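Local coordinates for protein family 88 glycosyl hydrolase (Bacteroides thetaiotaomicron, PDB 5NOA) that is assigned to the unsaturated glycuronyl hydrolases of family 88 and probably takes part in breaking down gum arabic-type arabinogalactans in a gut bacterium, at residues A[66-71]-A[75-80]; A[38-43]-A[359-364]. All coordinates share one frame; numbering follows the deposited sequence.

Interaction 1 (A[66-71]-A[75-80]); sequences MEAYFL and PEYLEY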
loop_
_atom_site.group_PDB
_atom_site.type_symbol
_atom_site.label_atom_id
_atom_site.label_comp_id
_atom_site.label_asym_id
_atom_site.label_seq_id
_atom_site.Cartn_x
_atom_site.Cartn_y
_atom_site.Cartn_z
ATOM N N MET A 66 3.704 -3.973 -11.000
ATOM C CA MET A 66 5.080 -3.583 -11.150
ATOM C C MET A 66 5.988 -4.411 -10.274
ATOM O O MET A 66 7.066 -4.844 -10.735
ATOM C CB MET A 66 5.287 -2.096 -10.930
ATOM C CG MET A 66 4.695 -1.231 -12.039
ATOM S SD MET A 66 5.161 -1.634 -13.751
ATOM C CE MET A 66 6.926 -1.380 -13.732
ATOM N N GLU A 67 5.579 -4.688 -9.033
ATOM C CA GLU A 67 6.356 -5.575 -8.182
ATOM C C GLU A 67 6.554 -6.946 -8.834
ATOM O O GLU A 67 7.662 -7.504 -8.800
ATOM C CB GLU A 67 5.677 -5.716 -6.823
ATOM C CG GLU A 67 6.555 -6.279 -5.737
ATOM C CD GLU A 67 7.511 -5.279 -5.136
ATOM O OE1 GLU A 67 8.414 -5.731 -4.427
ATOM O OE2 GLU A 67 7.345 -4.056 -5.328
ATOM N N ALA A 68 5.463 -7.503 -9.358
ATOM C CA ALA A 68 5.548 -8.807 -10.020
ATOM C C ALA A 68 6.484 -8.768 -11.244
ATOM O O ALA A 68 7.205 -9.722 -11.481
ATOM C CB ALA A 68 4.152 -9.274 -10.414
ATOM N N TYR A 69 6.482 -7.661 -11.985
ATOM C CA TYR A 69 7.395 -7.503 -13.106
ATOM C C TYR A 69 8.828 -7.442 -12.621
ATOM O O TYR A 69 9.714 -8.081 -13.186
ATOM C CB TYR A 69 7.049 -6.259 -13.943
ATOM C CG TYR A 69 8.008 -6.111 -15.081
ATOM C CD1 TYR A 69 8.027 -7.052 -16.096
ATOM C CD2 TYR A 69 8.978 -5.119 -15.085
ATOM C CE1 TYR A 69 8.931 -6.960 -17.120
ATOM C CE2 TYR A 69 9.910 -5.027 -16.131
ATOM C CZ TYR A 69 9.873 -5.962 -17.129
ATOM O OH TYR A 69 10.786 -5.876 -18.148
ATOM N N PHE A 70 9.088 -6.661 -11.576
ATOM C CA PHE A 70 10.454 -6.591 -11.034
ATOM C C PHE A 70 10.944 -7.968 -10.582
ATOM O O PHE A 70 12.131 -8.293 -10.721
ATOM C CB PHE A 70 10.536 -5.642 -9.846
ATOM C CG PHE A 70 10.213 -4.227 -10.160
ATOM C CD1 PHE A 70 10.319 -3.701 -11.434
ATOM C CD2 PHE A 70 9.765 -3.400 -9.141
ATOM C CE1 PHE A 70 10.014 -2.379 -11.685
ATOM C CE2 PHE A 70 9.470 -2.077 -9.390
ATOM C CZ PHE A 70 9.598 -1.567 -10.665
ATOM N N LEU A 71 10.061 -8.775 -10.000
ATOM C CA LEU A 71 10.441 -10.108 -9.526
ATOM C C LEU A 71 10.662 -11.093 -10.658
ATOM O O LEU A 71 11.638 -11.840 -10.622
ATOM C CB LEU A 71 9.370 -10.662 -8.587
ATOM C CG LEU A 71 9.716 -11.972 -7.907
ATOM C CD1 LEU A 71 10.603 -11.702 -6.708
ATOM C CD2 LEU A 71 8.450 -12.695 -7.445
ATOM N N PRO A 75 7.264 -10.204 -19.656
ATOM C CA PRO A 75 7.057 -9.007 -20.473
ATOM C C PRO A 75 5.628 -8.511 -20.502
ATOM O O PRO A 75 5.409 -7.312 -20.569
ATOM C CB PRO A 75 7.507 -9.438 -21.889
ATOM C CG PRO A 75 8.342 -10.598 -21.698
ATOM C CD PRO A 75 8.002 -11.245 -20.401
ATOM N N GLU A 76 4.671 -9.420 -20.473
ATOM C CA GLU A 76 3.277 -9.064 -20.475
ATOM C C GLU A 76 2.919 -8.147 -19.307
ATOM O O GLU A 76 2.009 -7.306 -19.440
ATOM C CB GLU A 76 2.407 -10.325 -20.428
ATOM C CG GLU A 76 2.454 -11.145 -21.704
ATOM C CD GLU A 76 3.540 -12.216 -21.773
ATOM O OE1 GLU A 76 4.570 -12.182 -21.038
ATOM O OE2 GLU A 76 3.346 -13.111 -22.643
ATOM N N TYR A 77 3.570 -8.293 -18.161
ATOM C CA TYR A 77 3.252 -7.436 -17.033
ATOM C C TYR A 77 3.658 -6.012 -17.271
ATOM O O TYR A 77 2.911 -5.087 -17.005
ATOM C CB TYR A 77 3.853 -7.990 -15.727
ATOM C CG TYR A 77 3.365 -9.386 -15.341
ATOM C CD1 TYR A 77 2.243 -9.957 -15.893
ATOM C CD2 TYR A 77 4.029 -10.103 -14.372
ATOM C CE1 TYR A 77 1.813 -11.223 -15.532
ATOM C CE2 TYR A 77 3.621 -11.372 -13.985
ATOM C CZ TYR A 77 2.511 -11.939 -14.570
ATOM O OH TYR A 77 2.117 -13.204 -14.216
ATOM N N LEU A 78 4.850 -5.838 -17.822
ATOM C CA LEU A 78 5.304 -4.484 -18.170
ATOM C C LEU A 78 4.370 -3.839 -19.184
ATOM O O LEU A 78 3.971 -2.688 -19.043
ATOM C CB LEU A 78 6.726 -4.530 -18.703
ATOM C CG LEU A 78 7.311 -3.188 -19.158
ATOM C CD1 LEU A 78 7.310 -2.192 -18.006
ATOM C CD2 LEU A 78 8.715 -3.394 -19.691
ATOM N N GLU A 79 3.995 -4.613 -20.194
ATOM C CA GLU A 79 3.099 -4.102 -21.202
ATOM C C GLU A 79 1.749 -3.671 -20.645
ATOM O O GLU A 79 1.176 -2.676 -21.091
ATOM C CB GLU A 79 2.950 -5.098 -22.353
ATOM C CG GLU A 79 4.258 -5.247 -23.150
ATOM C CD GLU A 79 4.957 -3.917 -23.506
ATOM O OE1 GLU A 79 4.329 -3.104 -24.231
ATOM O OE2 GLU A 79 6.144 -3.685 -23.068
ATOM N N TYR A 80 1.242 -4.392 -19.659
ATOM C CA TYR A 80 -0.043 -4.072 -19.069
ATOM C C TYR A 80 -0.014 -2.738 -18.337
ATOM O O TYR A 80 -0.909 -1.923 -18.500
ATOM C CB TYR A 80 -0.453 -5.208 -18.130
ATOM C CG TYR A 80 -1.905 -5.176 -17.722
ATOM C CD1 TYR A 80 -2.892 -5.661 -18.544
ATOM C CD2 TYR A 80 -2.288 -4.696 -16.468
ATOM C CE1 TYR A 80 -4.214 -5.639 -18.190
ATOM C CE2 TYR A 80 -3.603 -4.692 -16.094
ATOM C CZ TYR A 80 -4.555 -5.177 -16.948
ATOM O OH TYR A 80 -5.880 -5.179 -16.540
#
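Tyr69 lays one face of its ring against Leu78 in a CH-pi contact: Leu78 CB stands 3.7 Å from the centroid of the Tyr69 ring, 14° off the normal and displaced toward the rim. The rest of Leu78 passes obliquely over the ring, its CD2 ending 3.6 Å from Tyr69 OH. Tyr69 CG is anti to the backbone N (chi1 179°), which swings the ring across the gap between the helices toward 75-80. The other contacts are apolar. Tyr69 CB meets Tyr77 CB at 4.0 Å, where the two backbones come nearest. The Tyr77 ring meets the Ala68 methyl obliquely, Tyr77 CD2 lying 4.0 Å from Ala68 CB. Met66 adds a looser touch, CE to Leu78 CD1. Replacing Tyr69 by an alanine would probably leave Leu78 CB and CD2 without their aromatic partner and open a gap between the helices. Leu78 also packs on Leu127 and Leu130 of helix 120-130. The axes of segments 66-71 and 75-80 approach to 8.7 Å and run at 148°; the helices that carry them, 56-72 and 75-87, form a tight-turned antiparallel helical hairpin, typical of the six-hairpin (alpha/alpha)6 glycosidases.

Interaction 2 (A[38-43]-A[359-364]); sequences HKVNGY and FGVGAF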
loop_
_atom_site.group_PDB
_atom_site.type_symbol
_atom_site.label_atom_id
_atom_site.label_comp_id
_atom_site.label_asym_id
_atom_site.label_seq_id
_atom_site.Cartn_x
_atom_site.Cartn_y
_atom_site.Cartn_z
ATOM N N HIS A 38 1.961 -15.839 -10.876
ATOM C CA HIS A 38 1.526 -15.850 -12.257
ATOM C C HIS A 38 0.043 -16.226 -12.399
ATOM O O HIS A 38 -0.678 -15.675 -13.232
ATOM C CB HIS A 38 2.415 -16.765 -13.087
ATOM C CG HIS A 38 3.793 -16.238 -13.228
ATOM N ND1 HIS A 38 4.037 -14.932 -13.612
ATOM C CD2 HIS A 38 5.000 -16.824 -13.075
ATOM C CE1 HIS A 38 5.350 -14.743 -13.659
ATOM N NE2 HIS A 38 5.953 -15.880 -13.359
ATOM N N LYS A 39 -0.435 -17.144 -11.561
ATOM C CA LYS A 39 -1.845 -17.530 -11.603
ATOM C C LYS A 39 -2.749 -16.332 -11.243
ATOM O O LYS A 39 -3.735 -16.061 -11.896
ATOM C CB LYS A 39 -2.085 -18.699 -10.659
ATOM C CG LYS A 39 -3.474 -19.301 -10.716
ATOM C CD LYS A 39 -3.604 -20.481 -9.753
ATOM C CE LYS A 39 -3.281 -20.125 -8.286
ATOM N NZ LYS A 39 -4.114 -20.794 -7.233
ATOM N N VAL A 40 -2.377 -15.623 -10.196
ATOM C CA VAL A 40 -3.126 -14.488 -9.696
ATOM C C VAL A 40 -3.096 -13.323 -10.682
ATOM O O VAL A 40 -4.123 -12.711 -10.985
ATOM C CB VAL A 40 -2.575 -14.076 -8.312
ATOM C CG1 VAL A 40 -3.090 -12.738 -7.850
ATOM C CG2 VAL A 40 -2.928 -15.161 -7.295
ATOM N N ASN A 41 -1.900 -12.955 -11.109
ATOM C CA ASN A 41 -1.768 -11.807 -11.980
ATOM C C ASN A 41 -2.352 -12.096 -13.347
ATOM O O ASN A 41 -2.991 -11.245 -13.968
ATOM C CB ASN A 41 -0.334 -11.325 -12.032
ATOM C CG ASN A 41 -0.206 -9.838 -12.262
ATOM O OD1 ASN A 41 -1.151 -9.114 -11.981
ATOM N ND2 ASN A 41 0.934 -9.369 -12.732
ATOM N N GLY A 42 -2.168 -13.325 -13.820
ATOM C CA GLY A 42 -2.793 -13.752 -15.064
ATOM C C GLY A 42 -4.305 -13.711 -15.004
ATOM O O GLY A 42 -4.966 -13.259 -15.969
ATOM N N TYR A 43 -4.883 -14.197 -13.900
ATOM C CA TYR A 43 -6.340 -14.164 -13.721
ATOM C C TYR A 43 -6.815 -12.706 -13.832
ATOM O O TYR A 43 -7.807 -12.405 -14.510
ATOM C CB TYR A 43 -6.723 -14.801 -12.387
ATOM C CG TYR A 43 -8.178 -14.716 -12.081
ATOM C CD1 TYR A 43 -9.075 -15.662 -12.528
ATOM C CD2 TYR A 43 -8.674 -13.653 -11.352
ATOM C CE1 TYR A 43 -10.426 -15.568 -12.222
ATOM C CE2 TYR A 43 -10.016 -13.533 -11.056
ATOM C CZ TYR A 43 -10.889 -14.488 -11.500
ATOM O OH TYR A 43 -12.208 -14.359 -11.201
ATOM N N PHE A 359 -7.209 -3.392 -5.767
ATOM C CA PHE A 359 -6.248 -3.083 -4.712
ATOM C C PHE A 359 -5.925 -4.315 -3.874
ATOM O O PHE A 359 -4.809 -4.438 -3.377
ATOM C CB PHE A 359 -6.723 -1.910 -3.847
ATOM C CG PHE A 359 -7.984 -2.180 -3.066
ATOM C CD1 PHE A 359 -7.931 -2.794 -1.835
ATOM C CD2 PHE A 359 -9.228 -1.801 -3.560
ATOM C CE1 PHE A 359 -9.095 -3.071 -1.150
ATOM C CE2 PHE A 359 -10.398 -2.088 -2.853
ATOM C CZ PHE A 359 -10.317 -2.715 -1.647
ATOM N N GLY A 360 -6.874 -5.239 -3.729
ATOM C CA GLY A 360 -6.632 -6.473 -2.974
ATOM C C GLY A 360 -5.651 -7.365 -3.700
ATOM O O GLY A 360 -4.779 -7.989 -3.098
ATOM N N VAL A 361 -5.810 -7.467 -5.009
ATOM C CA VAL A 361 -4.858 -8.227 -5.828
ATOM C C VAL A 361 -3.495 -7.570 -5.747
ATOM O O VAL A 361 -2.473 -8.261 -5.596
ATOM C CB VAL A 361 -5.351 -8.338 -7.285
ATOM C CG1 VAL A 361 -4.271 -8.855 -8.228
ATOM C CG2 VAL A 361 -6.630 -9.179 -7.349
ATOM N N GLY A 362 -3.455 -6.239 -5.844
ATOM C CA GLY A 362 -2.182 -5.551 -5.700
ATOM C C GLY A 362 -1.478 -5.883 -4.387
ATOM O O GLY A 362 -0.278 -6.190 -4.374
ATOM N N ALA A 363 -2.216 -5.815 -3.279
ATOM C CA ALA A 363 -1.651 -6.136 -1.979
ATOM C C ALA A 363 -1.149 -7.575 -1.899
ATOM O O ALA A 363 -0.067 -7.849 -1.355
ATOM C CB ALA A 363 -2.693 -5.871 -0.890
ATOM N N PHE A 364 -1.961 -8.498 -2.442
ATOM C CA PHE A 364 -1.579 -9.901 -2.458
ATOM C C PHE A 364 -0.266 -10.086 -3.224
ATOM O O PHE A 364 0.632 -10.824 -2.798
ATOM C CB PHE A 364 -2.711 -10.745 -3.045
ATOM C CG PHE A 364 -2.461 -12.216 -2.955
ATOM C CD1 PHE A 364 -1.627 -12.855 -3.876
ATOM C CD2 PHE A 364 -3.049 -12.957 -1.947
ATOM C CE1 PHE A 364 -1.382 -14.205 -3.742
ATOM C CE2 PHE A 364 -2.824 -14.302 -1.837
ATOM C CZ PHE A 364 -1.982 -14.905 -2.734
#
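Val40 and Val361 mark the nearest approach of the two backbones, with Val40 CA 7.6 Å from Val361 CA, on helical segments that run broadly against each other. Val40 carries the contact by dividing its two methyls between two partners. Its CG1, anti to the backbone N (chi1 168°), meets Val361 CG1 at 4.1 Å. Its CG2, on the other branch, touches Phe364 CE1 at 4.0 Å. The two valines lie alongside each other, pointing in opposing senses; both hold CG1 anti to the backbone N, and it is these two methyls that meet where the helices face each other. Phe364 comes from the next turn of its helix, its CE1 meeting the methyl obliquely to the ring. The contact is purely apolar and small, 147 Å² in all, and all three touching residues are buried. Neighbouring groups extend the cluster: Ile335 packs on both Val40 and Phe364, Leu329 and Leu365 also lie on Val40, and Tyr61 of helix 56-72 lies against Val361. Tyr61 also hydrogen-bonds through its OH to Asn41 OD1, so a polar link sits close beside this apolar contact. The arrangement is interior helix-to-helix packing that joins the first long helix of the chain to the last, consistent with the closure of an (alpha/alpha)6 barrel, in which the N- and C-terminal helices come together.

From the N terminus, helix 29-47 first lays down residues 38-43, whose partner lies on helix 358-377, with 315 residues in between; interaction 2 thus closes a loop spanning nearly the whole chain. Interaction 1 falls within that span and closes a very short one, with three residues between its segments, where helix 56-72 turns back into helix 75-87. The loops nest and do not cross. The two contacts also meet directly, their centres about 12 Å apart: Tyr77 OH lies 2.7 Å from His38 ND1, a probable hydrogen bond, and Asn41 ND2 packs against Tyr77 CE1 and Ala68 CB. Helix 29-47 is therefore anchored both to the early hairpin and to the C-terminal helix.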